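Local atomic coordinates of SalCYP (Salinispora tropica, PDB entry 7ABA), a protein that belongs to the cytochrome P450 family, mostly helical heme proteins, and holds heme c in a pocket within its single chain. Residues 59-64 against 320-325; 114-119 against 357-362; 171-176 against 243-248. All blocks are in the same frame, centred on the assembly; numbering follows the deposited sequence.

Contact 1: 59-64 against 320-325; sequences STYEGI and ALANYD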
loop_
_atom_site.group_PDB
_atom_site.type_symbol
_atom_site.label_atom_id
_atom_site.label_comp_id
_atom_site.label_asym_id
_atom_site.label_seq_id
_atom_site.Cartn_x
_atom_site.Cartn_y
_atom_site.Cartn_z
ATOM N N SER A 59 7.601 -0.140 -16.662
ATOM C CA SER A 59 8.608 0.693 -16.050
ATOM C C SER A 59 8.441 2.194 -16.257
ATOM O O SER A 59 9.294 2.955 -15.785
ATOM C CB SER A 59 9.988 0.265 -16.546
ATOM O OG SER A 59 10.209 0.608 -17.904
ATOM N N THR A 60 7.374 2.650 -16.905
ATOM C CA THR A 60 7.136 4.080 -17.059
ATOM C C THR A 60 5.828 4.485 -16.394
ATOM O O THR A 60 4.903 3.680 -16.238
ATOM C CB THR A 60 7.099 4.500 -18.530
ATOM O OG1 THR A 60 5.934 3.951 -19.164
ATOM C CG2 THR A 60 8.361 4.053 -19.247
ATOM N N TYR A 61 5.763 5.757 -16.001
ATOM C CA TYR A 61 4.536 6.300 -15.423
ATOM C C TYR A 61 3.384 6.190 -16.413
ATOM O O TYR A 61 2.289 5.741 -16.068
ATOM C CB TYR A 61 4.778 7.755 -15.022
ATOM C CG TYR A 61 3.590 8.493 -14.440
ATOM C CD1 TYR A 61 2.697 9.163 -15.265
ATOM C CD2 TYR A 61 3.380 8.552 -13.065
ATOM C CE1 TYR A 61 1.632 9.855 -14.750
ATOM C CE2 TYR A 61 2.301 9.250 -12.536
ATOM C CZ TYR A 61 1.436 9.901 -13.390
ATOM O OH TYR A 61 0.366 10.604 -12.880
ATOM N N GLU A 62 3.623 6.584 -17.661
ATOM C CA GLU A 62 2.565 6.558 -18.667
ATOM C C GLU A 62 2.047 5.139 -18.877
ATOM O O GLU A 62 0.834 4.906 -18.913
ATOM C CB GLU A 62 3.086 7.146 -19.981
ATOM C CG GLU A 62 2.167 6.972 -21.190
ATOM C CD GLU A 62 2.872 7.275 -22.505
ATOM O OE1 GLU A 62 3.328 8.423 -22.698
ATOM O OE2 GLU A 62 2.981 6.353 -23.341
ATOM N N GLY A 63 2.959 4.179 -19.024
ATOM C CA GLY A 63 2.549 2.807 -19.267
ATOM C C GLY A 63 1.851 2.184 -18.077
ATOM O O GLY A 63 0.875 1.440 -18.233
ATOM N N ILE A 64 2.349 2.460 -16.872
ATOM C CA ILE A 64 1.746 1.904 -15.671
ATOM C C ILE A 64 0.351 2.487 -15.463
ATOM O O ILE A 64 -0.611 1.751 -15.215
ATOM C CB ILE A 64 2.674 2.144 -14.465
ATOM C CG1 ILE A 64 3.894 1.219 -14.589
ATOM C CG2 ILE A 64 1.947 1.922 -13.162
ATOM C CD1 ILE A 64 5.048 1.545 -13.624
ATOM N N ALA A 320 7.067 2.025 -7.315
ATOM C CA ALA A 320 8.432 2.509 -7.170
ATOM C C ALA A 320 9.046 2.940 -8.490
ATOM O O ALA A 320 10.009 3.714 -8.480
ATOM C CB ALA A 320 9.315 1.425 -6.555
ATOM N N LEU A 321 8.544 2.432 -9.617
ATOM C CA LEU A 321 8.982 2.894 -10.932
ATOM C C LEU A 321 8.122 4.051 -11.433
ATOM O O LEU A 321 8.652 5.078 -11.873
ATOM C CB LEU A 321 8.961 1.733 -11.942
ATOM C CG LEU A 321 9.903 0.554 -11.633
ATOM C CD1 LEU A 321 9.987 -0.466 -12.781
ATOM C CD2 LEU A 321 11.301 1.048 -11.289
ATOM N N ALA A 322 6.800 3.905 -11.369
ATOM C CA ALA A 322 5.916 4.969 -11.840
ATOM C C ALA A 322 6.246 6.296 -11.162
ATOM O O ALA A 322 6.349 7.338 -11.817
ATOM C CB ALA A 322 4.458 4.592 -11.577
ATOM N N ASN A 323 6.394 6.274 -9.841
ATOM C CA ASN A 323 6.560 7.492 -9.059
ATOM C C ASN A 323 7.983 8.027 -9.081
ATOM O O ASN A 323 8.248 9.055 -8.450
ATOM C CB ASN A 323 6.106 7.244 -7.614
ATOM C CG ASN A 323 4.594 7.223 -7.476
ATOM O OD1 ASN A 323 3.870 7.667 -8.369
ATOM N ND2 ASN A 323 4.111 6.726 -6.345
ATOM N N TYR A 324 8.893 7.375 -9.806
ATOM C CA TYR A 324 10.252 7.869 -9.992
ATOM C C TYR A 324 10.568 8.154 -11.458
ATOM O O TYR A 324 11.741 8.382 -11.799
ATOM C CB TYR A 324 11.252 6.859 -9.426
ATOM C CG TYR A 324 11.466 6.973 -7.938
ATOM C CD1 TYR A 324 10.448 6.676 -7.040
ATOM C CD2 TYR A 324 12.702 7.358 -7.427
ATOM C CE1 TYR A 324 10.650 6.775 -5.681
ATOM C CE2 TYR A 324 12.911 7.456 -6.071
ATOM C CZ TYR A 324 11.890 7.168 -5.205
ATOM O OH TYR A 324 12.102 7.263 -3.851
ATOM N N ASP A 325 9.559 8.146 -12.327
ATOM C CA ASP A 325 9.769 8.372 -13.754
ATOM C C ASP A 325 10.272 9.793 -13.968
ATOM O O ASP A 325 9.545 10.749 -13.668
ATOM C CB ASP A 325 8.474 8.136 -14.518
ATOM C CG ASP A 325 8.668 8.109 -16.016
ATOM O OD1 ASP A 325 9.586 8.788 -16.523
ATOM O OD2 ASP A 325 7.904 7.395 -16.696
HETATM O O HOH W 1 6.029 8.088 -18.563
#

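Contact 2: 114-119 against 357-362; sequences QRARDL and AAYARA. With HEC (heme c), chain C.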
loop_
_atom_site.group_PDB
_atom_site.type_symbol
_atom_site.label_atom_id
_atom_site.label_comp_id
_atom_site.label_asym_id
_atom_site.label_seq_id
_atom_site.Cartn_x
_atom_site.Cartn_y
_atom_site.Cartn_z
ATOM N N GLN A 114 -14.935 13.425 3.470
ATOM C CA GLN A 114 -15.615 14.065 4.592
ATOM C C GLN A 114 -15.606 13.161 5.822
ATOM O O GLN A 114 -15.448 13.653 6.943
ATOM C CB GLN A 114 -17.050 14.476 4.244
ATOM C CG GLN A 114 -17.818 15.065 5.476
ATOM C CD GLN A 114 -18.296 16.508 5.316
ATOM O OE1 GLN A 114 -17.861 17.236 4.422
ATOM N NE2 GLN A 114 -19.194 16.931 6.210
ATOM N N ARG A 115 -15.742 11.839 5.651
ATOM C CA ARG A 115 -15.676 10.993 6.841
ATOM C C ARG A 115 -14.266 10.950 7.422
ATOM O O ARG A 115 -14.102 10.910 8.649
ATOM C CB ARG A 115 -16.173 9.578 6.575
ATOM C CG ARG A 115 -16.481 8.909 7.920
ATOM C CD ARG A 115 -16.824 7.460 7.842
ATOM N NE ARG A 115 -16.994 6.911 9.187
ATOM C CZ ARG A 115 -16.747 5.651 9.531
ATOM N NH1 ARG A 115 -16.304 4.785 8.633
ATOM N NH2 ARG A 115 -16.947 5.253 10.788
ATOM N N ALA A 116 -13.233 10.970 6.575
ATOM C CA ALA A 116 -11.874 11.064 7.105
ATOM C C ALA A 116 -11.726 12.308 7.974
ATOM O O ALA A 116 -11.119 12.258 9.048
ATOM C CB ALA A 116 -10.845 11.086 5.970
ATOM N N ARG A 117 -12.275 13.439 7.521
ATOM C CA ARG A 117 -12.248 14.643 8.346
ATOM C C ARG A 117 -13.071 14.456 9.619
ATOM O O ARG A 117 -12.651 14.886 10.704
ATOM C CB ARG A 117 -12.753 15.853 7.552
ATOM C CG ARG A 117 -11.841 16.275 6.422
ATOM C CD ARG A 117 -12.306 17.593 5.785
ATOM N NE ARG A 117 -13.552 17.440 5.046
ATOM C CZ ARG A 117 -13.633 17.157 3.750
ATOM N NH1 ARG A 117 -12.538 16.987 3.024
ATOM N NH2 ARG A 117 -14.819 17.045 3.176
ATOM N N ASP A 118 -14.238 13.813 9.513
ATOM C CA ASP A 118 -15.055 13.553 10.700
ATOM C C ASP A 118 -14.306 12.717 11.732
ATOM O O ASP A 118 -14.535 12.871 12.937
ATOM C CB ASP A 118 -16.361 12.836 10.331
ATOM C CG ASP A 118 -17.343 13.723 9.570
ATOM O OD1 ASP A 118 -17.204 14.967 9.594
ATOM O OD2 ASP A 118 -18.279 13.162 8.964
ATOM N N LEU A 119 -13.436 11.819 11.287
ATOM C CA LEU A 119 -12.684 10.942 12.177
ATOM C C LEU A 119 -11.346 11.532 12.602
ATOM O O LEU A 119 -10.642 10.918 13.416
ATOM C CB LEU A 119 -12.447 9.594 11.493
ATOM C CG LEU A 119 -13.677 8.688 11.410
ATOM C CD1 LEU A 119 -13.453 7.619 10.361
ATOM C CD2 LEU A 119 -13.961 8.055 12.767
ATOM N N ALA A 357 -7.607 5.954 0.762
ATOM C CA ALA A 357 -6.533 6.925 0.552
ATOM C C ALA A 357 -6.726 8.172 1.408
ATOM O O ALA A 357 -5.774 8.662 2.026
ATOM C CB ALA A 357 -6.438 7.297 -0.926
ATOM N N ALA A 358 -7.951 8.711 1.459
ATOM C CA ALA A 358 -8.193 9.882 2.296
ATOM C C ALA A 358 -7.948 9.570 3.768
ATOM O O ALA A 358 -7.406 10.401 4.507
ATOM C CB ALA A 358 -9.617 10.397 2.101
ATOM N N TYR A 359 -8.368 8.385 4.220
ATOM C CA TYR A 359 -8.146 7.994 5.610
ATOM C C TYR A 359 -6.666 7.810 5.910
ATOM O O TYR A 359 -6.183 8.222 6.972
ATOM C CB TYR A 359 -8.917 6.705 5.910
ATOM C CG TYR A 359 -9.234 6.485 7.374
ATOM C CD1 TYR A 359 -9.760 7.499 8.142
ATOM C CD2 TYR A 359 -9.030 5.252 7.979
ATOM C CE1 TYR A 359 -10.066 7.316 9.473
ATOM C CE2 TYR A 359 -9.329 5.055 9.322
ATOM C CZ TYR A 359 -9.850 6.094 10.067
ATOM O OH TYR A 359 -10.176 5.941 11.405
ATOM N N ALA A 360 -5.930 7.163 5.006
ATOM C CA ALA A 360 -4.497 6.992 5.215
ATOM C C ALA A 360 -3.791 8.341 5.278
ATOM O O ALA A 360 -2.939 8.572 6.151
ATOM C CB ALA A 360 -3.913 6.113 4.108
ATOM N N ARG A 361 -4.142 9.254 4.370
ATOM C CA ARG A 361 -3.554 10.590 4.394
ATOM C C ARG A 361 -3.799 11.276 5.727
ATOM O O ARG A 361 -2.892 11.910 6.280
ATOM C CB ARG A 361 -4.124 11.445 3.259
ATOM C CG ARG A 361 -3.643 11.043 1.883
ATOM C CD ARG A 361 -4.329 11.857 0.801
ATOM N NE ARG A 361 -3.562 11.845 -0.445
ATOM C CZ ARG A 361 -3.946 11.298 -1.597
ATOM N NH1 ARG A 361 -5.133 10.710 -1.732
ATOM N NH2 ARG A 361 -3.126 11.350 -2.637
ATOM N N ALA A 362 -5.027 11.173 6.248
ATOM C CA ALA A 362 -5.359 11.807 7.517
ATOM C C ALA A 362 -4.554 11.206 8.663
ATOM O O ALA A 362 -4.094 11.931 9.553
ATOM C CB ALA A 362 -6.855 11.673 7.793
HETATM FE FE HEC C . -5.164 0.879 0.015
HETATM C CHA HEC C . -6.282 -0.694 -2.837
HETATM C CHB HEC C . -2.234 1.622 -1.589
HETATM C CHC HEC C . -4.057 2.485 2.837
HETATM C CHD HEC C . -7.927 -0.176 1.752
HETATM N NA HEC C . -4.387 0.497 -1.856
HETATM C C1A HEC C . -5.058 -0.096 -2.909
HETATM C C2A HEC C . -4.235 0.008 -4.099
HETATM C C3A HEC C . -3.108 0.658 -3.740
HETATM C C4A HEC C . -3.190 0.973 -2.334
HETATM C CMA HEC C . -1.905 1.024 -4.642
HETATM C CAA HEC C . -4.627 -0.530 -5.504
HETATM C CBA HEC C . -4.207 -1.989 -5.659
HETATM C CGA HEC C . -4.513 -2.497 -7.042
HETATM O O1A HEC C . -4.336 -3.724 -7.264
HETATM O O2A HEC C . -4.956 -1.694 -7.907
HETATM N NB HEC C . -3.459 1.833 0.537
HETATM C C1B HEC C . -2.374 2.048 -0.288
HETATM C C2B HEC C . -1.387 2.805 0.452
HETATM C C3B HEC C . -1.906 3.070 1.669
HETATM C C4B HEC C . -3.217 2.449 1.746
HETATM C CMB HEC C . -0.026 3.236 -0.137
HETATM C CAB HEC C . -1.278 3.802 2.871
HETATM C CBB HEC C . -0.485 5.066 2.548
HETATM N NC HEC C . -5.850 1.076 1.968
HETATM C C1C HEC C . -5.283 1.868 2.935
HETATM C C2C HEC C . -6.178 1.902 4.076
HETATM C C3C HEC C . -7.272 1.176 3.760
HETATM C C4C HEC C . -7.068 0.643 2.432
HETATM C CMC HEC C . -5.903 2.708 5.363
HETATM C CAC HEC C . -8.530 0.883 4.606
HETATM C CBC HEC C . -9.087 2.172 5.229
HETATM N ND HEC C . -6.813 -0.241 -0.467
HETATM C C1D HEC C . -7.823 -0.558 0.435
HETATM C C2D HEC C . -8.793 -1.392 -0.225
HETATM C C3D HEC C . -8.293 -1.541 -1.656
HETATM C C4D HEC C . -7.057 -0.805 -1.712
HETATM C CMD HEC C . -10.078 -1.977 0.396
HETATM C CAD HEC C . -8.946 -2.345 -2.801
HETATM C CBD HEC C . -9.814 -1.395 -3.619
HETATM C CGD HEC C . -10.397 -2.112 -4.818
HETATM O O1D HEC C . -11.373 -1.585 -5.404
HETATM O O2D HEC C . -9.882 -3.192 -5.180
#

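Contact 3: 171-176 against 243-248; sequences AINVAM and VLFLAG. With HEC (heme c), chain C.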
loop_
_atom_site.group_PDB
_atom_site.type_symbol
_atom_site.label_atom_id
_atom_site.label_comp_id
_atom_site.label_asym_id
_atom_site.label_seq_id
_atom_site.Cartn_x
_atom_site.Cartn_y
_atom_site.Cartn_z
ATOM N N ALA A 171 -1.798 -8.842 17.468
ATOM C CA ALA A 171 -0.961 -10.037 17.519
ATOM C C ALA A 171 -1.041 -10.812 16.213
ATOM O O ALA A 171 -0.031 -11.342 15.738
ATOM C CB ALA A 171 -1.375 -10.922 18.694
ATOM N N ILE A 172 -2.238 -10.888 15.624
ATOM C CA ILE A 172 -2.399 -11.514 14.313
ATOM C C ILE A 172 -1.601 -10.750 13.257
ATOM O O ILE A 172 -0.886 -11.342 12.438
ATOM C CB ILE A 172 -3.893 -11.596 13.948
ATOM C CG1 ILE A 172 -4.589 -12.632 14.839
ATOM C CG2 ILE A 172 -4.074 -11.925 12.470
ATOM C CD1 ILE A 172 -6.095 -12.682 14.690
ATOM N N ASN A 173 -1.730 -9.425 13.250
ATOM C CA ASN A 173 -1.010 -8.593 12.286
ATOM C C ASN A 173 0.496 -8.827 12.374
ATOM O O ASN A 173 1.171 -9.007 11.354
ATOM C CB ASN A 173 -1.347 -7.119 12.544
ATOM C CG ASN A 173 -1.130 -6.227 11.322
ATOM O OD1 ASN A 173 -1.982 -5.405 10.991
ATOM N ND2 ASN A 173 0.006 -6.373 10.658
ATOM N N VAL A 174 1.040 -8.818 13.588
ATOM C CA VAL A 174 2.480 -8.976 13.766
ATOM C C VAL A 174 2.937 -10.370 13.348
ATOM O O VAL A 174 4.018 -10.532 12.771
ATOM C CB VAL A 174 2.861 -8.651 15.222
ATOM C CG1 VAL A 174 4.268 -9.097 15.528
ATOM C CG2 VAL A 174 2.701 -7.142 15.453
ATOM N N ALA A 175 2.132 -11.399 13.626
ATOM C CA ALA A 175 2.505 -12.746 13.205
ATOM C C ALA A 175 2.581 -12.850 11.685
ATOM O O ALA A 175 3.430 -13.572 11.151
ATOM C CB ALA A 175 1.513 -13.767 13.771
ATOM N N MET A 176 1.713 -12.134 10.971
ATOM C CA MET A 176 1.782 -12.128 9.512
ATOM C C MET A 176 3.045 -11.423 9.023
ATOM O O MET A 176 3.752 -11.936 8.146
ATOM C CB MET A 176 0.527 -11.469 8.932
ATOM C CG MET A 176 -0.729 -12.277 9.196
ATOM S SD MET A 176 -2.184 -11.555 8.401
ATOM C CE MET A 176 -3.409 -12.821 8.699
ATOM N N VAL A 243 -10.236 -8.447 3.699
ATOM C CA VAL A 243 -9.457 -7.539 2.856
ATOM C C VAL A 243 -9.210 -6.211 3.565
ATOM O O VAL A 243 -8.100 -5.668 3.520
ATOM C CB VAL A 243 -10.170 -7.347 1.504
ATOM C CG1 VAL A 243 -9.559 -6.184 0.711
ATOM C CG2 VAL A 243 -10.098 -8.624 0.709
ATOM N N LEU A 244 -10.232 -5.665 4.238
ATOM C CA LEU A 244 -10.050 -4.405 4.952
ATOM C C LEU A 244 -8.968 -4.527 6.019
ATOM O O LEU A 244 -8.144 -3.626 6.179
ATOM C CB LEU A 244 -11.375 -3.949 5.565
ATOM C CG LEU A 244 -12.419 -3.497 4.542
ATOM C CD1 LEU A 244 -13.767 -3.283 5.221
ATOM C CD2 LEU A 244 -11.974 -2.250 3.802
ATOM N N PHE A 245 -8.930 -5.651 6.732
ATOM C CA PHE A 245 -7.873 -5.865 7.716
ATOM C C PHE A 245 -6.509 -5.985 7.046
ATOM O O PHE A 245 -5.530 -5.366 7.481
ATOM C CB PHE A 245 -8.170 -7.123 8.537
ATOM C CG PHE A 245 -7.092 -7.462 9.531
ATOM C CD1 PHE A 245 -7.075 -6.877 10.780
ATOM C CD2 PHE A 245 -6.090 -8.367 9.204
ATOM C CE1 PHE A 245 -6.079 -7.187 11.693
ATOM C CE2 PHE A 245 -5.093 -8.680 10.112
ATOM C CZ PHE A 245 -5.085 -8.087 11.352
ATOM N N LEU A 246 -6.420 -6.797 5.995
ATOM C CA LEU A 246 -5.135 -7.059 5.362
ATOM C C LEU A 246 -4.598 -5.831 4.642
ATOM O O LEU A 246 -3.380 -5.674 4.511
ATOM C CB LEU A 246 -5.273 -8.218 4.384
ATOM C CG LEU A 246 -5.595 -9.579 4.997
ATOM C CD1 LEU A 246 -5.861 -10.569 3.885
ATOM C CD2 LEU A 246 -4.465 -10.059 5.906
ATOM N N ALA A 247 -5.488 -4.957 4.168
ATOM C CA ALA A 247 -5.110 -3.793 3.383
ATOM C C ALA A 247 -4.904 -2.537 4.218
ATOM O O ALA A 247 -4.194 -1.625 3.776
ATOM C CB ALA A 247 -6.191 -3.510 2.334
ATOM N N GLY A 248 -5.493 -2.468 5.405
ATOM C CA GLY A 248 -5.676 -1.213 6.094
ATOM C C GLY A 248 -4.652 -0.847 7.148
ATOM O O GLY A 248 -4.864 0.145 7.854
HETATM FE FE HEC C . -5.164 0.879 0.015
HETATM C CHA HEC C . -6.282 -0.694 -2.837
HETATM C CHB HEC C . -2.234 1.622 -1.589
HETATM C CHC HEC C . -4.057 2.485 2.837
HETATM C CHD HEC C . -7.927 -0.176 1.752
HETATM N NA HEC C . -4.387 0.497 -1.856
HETATM C C1A HEC C . -5.058 -0.096 -2.909
HETATM C C2A HEC C . -4.235 0.008 -4.099
HETATM C C3A HEC C . -3.108 0.658 -3.740
HETATM C C4A HEC C . -3.190 0.973 -2.334
HETATM C CMA HEC C . -1.905 1.024 -4.642
HETATM C CAA HEC C . -4.627 -0.530 -5.504
HETATM C CBA HEC C . -4.207 -1.989 -5.659
HETATM C CGA HEC C . -4.513 -2.497 -7.042
HETATM O O1A HEC C . -4.336 -3.724 -7.264
HETATM O O2A HEC C . -4.956 -1.694 -7.907
HETATM N NB HEC C . -3.459 1.833 0.537
HETATM C C1B HEC C . -2.374 2.048 -0.288
HETATM C C2B HEC C . -1.387 2.805 0.452
HETATM C C3B HEC C . -1.906 3.070 1.669
HETATM C C4B HEC C . -3.217 2.449 1.746
HETATM C CMB HEC C . -0.026 3.236 -0.137
HETATM C CAB HEC C . -1.278 3.802 2.871
HETATM C CBB HEC C . -0.485 5.066 2.548
HETATM N NC HEC C . -5.850 1.076 1.968
HETATM C C1C HEC C . -5.283 1.868 2.935
HETATM C C2C HEC C . -6.178 1.902 4.076
HETATM C C3C HEC C . -7.272 1.176 3.760
HETATM C C4C HEC C . -7.068 0.643 2.432
HETATM C CMC HEC C . -5.903 2.708 5.363
HETATM C CAC HEC C . -8.530 0.883 4.606
HETATM C CBC HEC C . -9.087 2.172 5.229
HETATM N ND HEC C . -6.813 -0.241 -0.467
HETATM C C1D HEC C . -7.823 -0.558 0.435
HETATM C C2D HEC C . -8.793 -1.392 -0.225
HETATM C C3D HEC C . -8.293 -1.541 -1.656
HETATM C C4D HEC C . -7.057 -0.805 -1.712
HETATM C CMD HEC C . -10.078 -1.977 0.396
HETATM C CAD HEC C . -8.946 -2.345 -2.801
HETATM C CBD HEC C . -9.814 -1.395 -3.619
HETATM C CGD HEC C . -10.397 -2.112 -4.818
HETATM O O1D HEC C . -11.373 -1.585 -5.404
HETATM O O2D HEC C . -9.882 -3.192 -5.180
HETATM O O HOH W 2 -2.990 -5.935 8.625
#

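Contact 1: 59-64 against 320-325
D325 meets the first turn of helix 61-68 with one carboxylate oxygen. With CG anti to the backbone N (chi1 -170°), the acid reaches across so that D325 OD2 takes Y61 N at 2.8 Å, a nearly straight bond (167° at the hydrogen) on the lone pair pointing away from OD1. Water 1 donates to the same D325 OD2 at 2.7 Å and accepts from E62 N, so one oxygen serves two neighbouring N-H groups, directly and through water. T60, the N-cap residue, supplies the third acceptor: G63 N reaches T60 OG1 at 3.0 Å. The acid's negative charge at this helix start is probably favoured by the helix dipole, and D325 OD1 is occupied separately by A327 N.

Beyond this polar corner, the Y61 ring turns an edge to the turn 322-325, its CD2 lying 3.4 Å from A322 O and that oxygen near the ring plane; Y61 OH goes on to P343 O. I64 CD1 rests on A322 CB at 3.7 Å. L321 sends CD1 to within 3.7 Å of S59 CA, while S59 OG bonds to R42 NE. Each helix follows a strand of the mixed sheet, 55-58 and 314-316, which are parallel neighbours; helix 31-41 covers L321, and I64 also touches L58 of strand 55-58.

Contact 2: 114-119 against 357-362
A116 and Y359 mark the nearest backbones, their CA atoms 5.1 Å apart where two helical segments run in roughly the same direction. The axes of 114-119 and 357-362 come within 8.7 Å and cross at -30°, a spacing that small side chains make possible. Alanines line the approach: A116 CB lies 3.8 Å from A358 O and 4.1 Å from A358 CB, and it also touches A362 CB, more loosely. The A116 methyl thus sits between two alanines one turn apart on the opposing helix.

The larger side chains meet beside this alanine seam. A chi1 of -157° swings the Y359 ring away from its own N and past A116, whose CA lies at the ring edge, toward L119. There L119 CD1 comes 3.5 Å from Y359 CE1, the two side chains crossing at about a right angle. The same L119 methyl lies over one face of the R115 guanidinium, offset toward its rim, so the leucine touches a tyrosine and an arginine at once. R115 NH1 is bonded to W110 O and A158 O, which helps fix that flat group.

On the heme side, A360 CB approaches HEC CAB at 3.7 Å, and Y359 CD2 lies 4.1 Å from HEC CBC, at an oblique approach. The parallel pair 113-132 and 357-374 is consistent with helices D and L of the P450 core bundle, with helix 142-159 packed against both. Between the two segments the contact is wholly van der Waals, so the fit depends on the small alanines and on how L119 and Y359 pack. The polar end of Y359 is satisfied outside, by N154 O on helix 142-159, a bond that would limit how far the ring can shift.

Contact 3: 171-176 against 243-248
The heme pocket of the P450 fold is walled here by helix 234-247, which is consistent with the first part of the long distal helix of P450s; A247, G248, V249 and D250 match the family's A-G-x-D pattern. G248, where helical backbone angles end, brings its CA to 3.7 Å from HEC C3C, and A247 and L244 also touch the heme. Contact with 171-176 is made on another side of this helix, through F245 and L246.

The axes of 171-176 and 243-247 stay 11.6 Å apart and cross at -61°, so long side chains must fill the interval. F245 does most of this, a chi1 of 177° aiming its ring at the other helix. F245 CZ is 4.1 Å from I172 CG2 and 4.0 Å from N173 CB, with the amide of N173 turned 57° from the ring plane. M176 runs out fully extended beyond CG and brings its sulfur to the ring edge, SD to F245 CE2 being 4.4 Å. The same M176 SD lies 3.7 Å from L246 CD2, where the two side chains cross at about a right angle. L198 of helix 194-211 touches both F245 and L246.

N173 ND2 bonds to D250 OD1, tying helix 166-177 to the acid of the pattern. Water 2, over one face of the F245 ring near its rim, lies 2.6 Å from N173 OD1 and 2.8 Å from F245 O.

From the N terminus, the chain passes 59-64, 114-119 and 171-176 before any contact is closed. Contact 3 closes first, when 243-248 returns to 171-176 after 66 intervening residues, and it nests inside the loops of both other contacts. Contact 1 closes next at 320-325, and contact 2 last at 357-362; their segments alternate, so these two loops cross. Contact 1 ties together helices beside the mixed sheet, its centre about 27 Å from that of contact 2 and on the opposite side of the chain's centre from contact 3. Contacts 2 and 3 join helices of the core, and both touch the heme although their nearest atoms stay about 7 Å apart.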